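Local structure of AP endonuclease, family protein 2 (Mycobacterium smegmatis, 5TNV) at residues Met21-Met33 with Arg314-Ala326. The protein binds magnesium in a xylose isomerase-like TIM barrel and may act as an endonuclease. Sequence-based numbering, arbitrary orientation. Where two conformers were deposited one is given.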
# COMPACT_ATOMS: atom_id res chain seq x y z
N MET A 21 6.13 -19.28 26.59
CA MET A 21 5.20 -18.41 25.89
C MET A 21 4.36 -19.25 24.95
O MET A 21 4.32 -20.48 24.79
CB MET A 21 5.92 -17.29 25.13
N TYR A 22 3.59 -18.54 24.17
CA TYR A 22 2.90 -19.17 23.07
C TYR A 22 3.90 -19.63 22.03
O TYR A 22 5.02 -19.12 21.96
CB TYR A 22 1.94 -18.16 22.46
CG TYR A 22 0.86 -17.67 23.37
CD1 TYR A 22 -0.18 -18.50 23.71
CD2 TYR A 22 0.86 -16.38 23.91
CE1 TYR A 22 -1.18 -18.07 24.55
CE2 TYR A 22 -0.16 -15.96 24.75
CZ TYR A 22 -1.18 -16.79 25.09
OH TYR A 22 -2.22 -16.38 25.91
N SER A 23 3.47 -20.58 21.20
CA SER A 23 4.22 -20.86 19.96
C SER A 23 3.72 -19.91 18.87
O SER A 23 2.67 -19.30 19.10
CB SER A 23 3.97 -22.30 19.55
OG SER A 23 2.72 -22.50 18.92
N ALA A 24 4.37 -19.82 17.73
CA ALA A 24 3.83 -18.94 16.69
C ALA A 24 2.35 -19.28 16.32
O ALA A 24 1.54 -18.35 16.19
CB ALA A 24 4.69 -18.96 15.44
N HIS A 25 2.02 -20.55 16.18
CA HIS A 25 0.66 -20.91 15.69
C HIS A 25 -0.42 -20.86 16.73
O HIS A 25 -1.61 -20.96 16.46
CB HIS A 25 0.83 -22.31 15.02
CG HIS A 25 1.55 -21.85 13.74
ND1 HIS A 25 2.88 -21.42 13.75
CD2 HIS A 25 1.14 -21.67 12.46
CE1 HIS A 25 3.27 -21.04 12.54
NE2 HIS A 25 2.23 -21.20 11.74
N THR A 26 -0.05 -20.69 17.99
CA THR A 26 -1.07 -20.54 19.03
C THR A 26 -1.04 -19.15 19.62
O THR A 26 -1.85 -18.87 20.51
CB THR A 26 -0.90 -21.58 20.14
OG1 THR A 26 0.44 -21.46 20.66
CG2 THR A 26 -1.18 -22.96 19.57
N TRP A 27 -0.12 -18.27 19.24
CA TRP A 27 -0.07 -16.94 19.83
C TRP A 27 -1.34 -16.19 19.45
O TRP A 27 -1.61 -16.03 18.26
CB TRP A 27 1.17 -16.19 19.32
CG TRP A 27 1.58 -15.05 20.19
CD1 TRP A 27 0.80 -14.04 20.67
CD2 TRP A 27 2.90 -14.81 20.72
NE1 TRP A 27 1.53 -13.20 21.47
CE2 TRP A 27 2.85 -13.65 21.51
CE3 TRP A 27 4.13 -15.49 20.61
CZ2 TRP A 27 3.96 -13.15 22.15
CZ3 TRP A 27 5.24 -14.99 21.26
CH2 TRP A 27 5.12 -13.82 22.03
N PRO A 28 -2.16 -15.73 20.38
CA PRO A 28 -3.41 -15.08 19.97
C PRO A 28 -3.18 -13.78 19.21
O PRO A 28 -2.47 -12.92 19.70
CB PRO A 28 -4.17 -14.89 21.29
CG PRO A 28 -3.63 -15.96 22.18
CD PRO A 28 -2.15 -15.89 21.85
N ILE A 29 -3.84 -13.69 18.06
CA ILE A 29 -3.77 -12.51 17.18
C ILE A 29 -5.21 -12.14 16.89
O ILE A 29 -5.83 -12.69 15.95
CB ILE A 29 -2.92 -12.73 15.93
CG1 ILE A 29 -1.48 -13.19 16.25
CG2 ILE A 29 -2.91 -11.48 15.10
CD1 ILE A 29 -0.82 -13.88 15.04
N ALA A 30 -5.78 -11.26 17.68
CA ALA A 30 -7.22 -11.03 17.63
C ALA A 30 -7.65 -9.98 16.63
O ALA A 30 -6.98 -8.96 16.46
CB ALA A 30 -7.70 -10.57 18.99
N ALA A 31 -8.79 -10.21 15.99
CA ALA A 31 -9.47 -9.17 15.22
C ALA A 31 -10.21 -8.24 16.15
O ALA A 31 -11.14 -8.68 16.88
CB ALA A 31 -10.43 -9.74 14.21
N ASN A 32 -9.91 -6.96 16.15
CA ASN A 32 -10.68 -5.97 16.91
C ASN A 32 -12.01 -5.76 16.22
O ASN A 32 -12.01 -5.51 15.03
CB ASN A 32 -9.88 -4.67 16.97
CG ASN A 32 -10.42 -3.61 17.87
OD1 ASN A 32 -11.50 -3.10 17.56
ND2 ASN A 32 -9.75 -3.24 18.94
N MET A 33 -13.15 -5.84 16.95
CA MET A 33 -14.48 -5.75 16.36
C MET A 33 -15.05 -4.33 16.27
O MET A 33 -16.18 -4.17 15.83
CB MET A 33 -15.45 -6.63 17.17
CG MET A 33 -15.06 -8.11 17.15
SD MET A 33 -15.17 -8.91 15.53
CE MET A 33 -16.95 -9.12 15.40
N ARG A 314 -2.76 -10.04 10.45
CA ARG A 314 -2.63 -11.26 11.23
C ARG A 314 -1.67 -12.24 10.53
O ARG A 314 -0.79 -12.82 11.16
CB ARG A 314 -4.00 -11.93 11.42
CG ARG A 314 -3.85 -13.36 11.94
CD ARG A 314 -5.20 -14.09 12.11
NE ARG A 314 -4.95 -15.55 12.28
CZ ARG A 314 -4.66 -16.33 11.26
NH1 ARG A 314 -4.62 -15.92 10.04
NH2 ARG A 314 -4.40 -17.59 11.53
N GLU A 315 -1.85 -12.43 9.22
CA GLU A 315 -0.97 -13.33 8.49
C GLU A 315 0.47 -12.86 8.57
O GLU A 315 1.40 -13.67 8.67
CB GLU A 315 -1.43 -13.49 7.05
CG GLU A 315 -2.71 -14.27 6.93
CD GLU A 315 -3.21 -14.46 5.53
OE1 GLU A 315 -2.58 -13.95 4.62
OE2 GLU A 315 -4.28 -15.12 5.37
N TYR A 316 0.68 -11.54 8.49
CA TYR A 316 2.00 -10.94 8.61
C TYR A 316 2.65 -11.27 9.93
O TYR A 316 3.80 -11.70 9.98
CB TYR A 316 1.84 -9.43 8.40
CG TYR A 316 3.12 -8.66 8.65
CD1 TYR A 316 4.02 -8.49 7.61
CD2 TYR A 316 3.44 -8.10 9.87
CE1 TYR A 316 5.20 -7.82 7.77
CE2 TYR A 316 4.60 -7.39 10.03
CZ TYR A 316 5.49 -7.24 8.97
OH TYR A 316 6.64 -6.52 9.16
N ILE A 317 1.93 -11.02 11.02
CA ILE A 317 2.46 -11.29 12.36
C ILE A 317 2.81 -12.77 12.49
O ILE A 317 3.86 -13.12 13.04
CB ILE A 317 1.47 -10.83 13.46
CG1 ILE A 317 1.25 -9.32 13.42
CG2 ILE A 317 1.90 -11.31 14.83
CD1 ILE A 317 0.06 -8.85 14.20
N LEU A 318 1.94 -13.66 12.00
CA LEU A 318 2.20 -15.08 12.11
C LEU A 318 3.51 -15.42 11.39
O LEU A 318 4.28 -16.22 11.94
CB LEU A 318 0.98 -15.82 11.58
CG LEU A 318 1.11 -17.34 11.49
CD1 LEU A 318 1.29 -17.93 12.88
CD2 LEU A 318 -0.08 -17.91 10.74
N GLN A 319 3.81 -14.86 10.24
CA GLN A 319 5.08 -15.17 9.56
C GLN A 319 6.23 -14.64 10.39
O GLN A 319 7.28 -15.32 10.49
CB GLN A 319 5.07 -14.65 8.13
CG GLN A 319 6.27 -15.11 7.32
CD GLN A 319 7.60 -14.38 7.53
OE1 GLN A 319 7.64 -13.19 7.84
NE2 GLN A 319 8.69 -15.10 7.41
N VAL A 320 6.17 -13.43 10.88
CA VAL A 320 7.26 -12.84 11.64
C VAL A 320 7.54 -13.73 12.87
O VAL A 320 8.70 -14.04 13.16
CB VAL A 320 6.95 -11.38 12.04
CG1 VAL A 320 7.98 -10.83 13.03
CG2 VAL A 320 6.90 -10.47 10.80
N LEU A 321 6.50 -14.09 13.58
CA LEU A 321 6.63 -14.93 14.78
C LEU A 321 7.18 -16.29 14.44
O LEU A 321 8.03 -16.83 15.16
CB LEU A 321 5.28 -15.12 15.50
CG LEU A 321 4.66 -13.90 16.16
CD1 LEU A 321 3.30 -14.24 16.72
CD2 LEU A 321 5.55 -13.30 17.26
N THR A 322 6.71 -16.87 13.34
CA THR A 322 7.17 -18.22 12.96
C THR A 322 8.68 -18.20 12.76
O THR A 322 9.41 -19.05 13.29
CB THR A 322 6.46 -18.71 11.71
OG1 THR A 322 5.06 -18.86 11.98
CG2 THR A 322 7.00 -20.05 11.19
N SER A 323 9.17 -17.23 12.01
CA SER A 323 10.60 -17.10 11.79
C SER A 323 11.38 -16.85 13.11
O SER A 323 12.41 -17.45 13.36
CB SER A 323 10.88 -16.00 10.78
OG SER A 323 12.28 -15.79 10.67
N ALA A 324 10.87 -15.95 13.95
CA ALA A 324 11.58 -15.53 15.15
C ALA A 324 11.62 -16.63 16.20
O ALA A 324 12.55 -16.66 17.01
CB ALA A 324 10.91 -14.31 15.77
N LEU A 325 10.63 -17.53 16.19
CA LEU A 325 10.51 -18.56 17.20
C LEU A 325 10.98 -19.92 16.75
O LEU A 325 11.04 -20.84 17.55
CB LEU A 325 9.02 -18.65 17.69
CG LEU A 325 8.48 -17.39 18.40
CD1 LEU A 325 6.98 -17.59 18.67
CD2 LEU A 325 9.26 -17.11 19.68
N ALA A 326 11.34 -20.06 15.47
CA ALA A 326 11.76 -21.32 14.92
C ALA A 326 13.03 -21.80 15.60
O ALA A 326 13.17 -23.04 15.69
CB ALA A 326 11.90 -21.23 13.42
OXT ALA A 326 13.88 -21.02 16.00
O HOH W 1 -6.42 -15.16 15.08
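I29 lays its CD1 methyl against I317, CD1 to CG2 at 3.7 Å, the two side chains lying alongside each other and pointing opposite ways. This is where the TIM barrel closes: strand 29-32, the first of the barrel, runs between strands 297-299 and 68-70, and the C-terminal helix 306-325 packs on its outside. The axes of strand 29-32 and of helix segment 314-325 come within 9.4 Å and are nearly antiparallel at 165°. The second branch of I29, CG2, stands anti to the backbone N and meets the aliphatic part of R314, with 3.8 Å between I29 CG2 and R314 CG. C299 lies against both isoleucines, continuing this apolar layer into the neighbouring strand.

Toward the N-terminus the chain turns beside the last turns of the helix. A24 is buried there, its CB 3.9 Å from CB of L321, while the CD1 methyl of L325 approaches its backbone N. W27 sets its CG anti to the backbone N (chi1 -160°), beside L321 and L325: CD2 of L321 lies above one ring face, offset toward the rim, CD1 of L325 sits at the ring edge near its plane, and CD2 of Y22 lies over the opposite face, also toward the rim. Its indole NE1 donates to the carbonyl of G295, which together with this packing helps hold the ring's rotation. On the outer side, the L318 side chain stands roughly perpendicular to that of H25; in one of its two conformers, CD1 of L318 lies over the imidazole centre, 3.6 Å from the centroid and 12° off the normal, a CH-pi contact.

No direct hydrogen bond joins strand and helix across the contact. One water links them instead, donating to I29 O at 2.7 Å and accepting a weak bond from NE of R314.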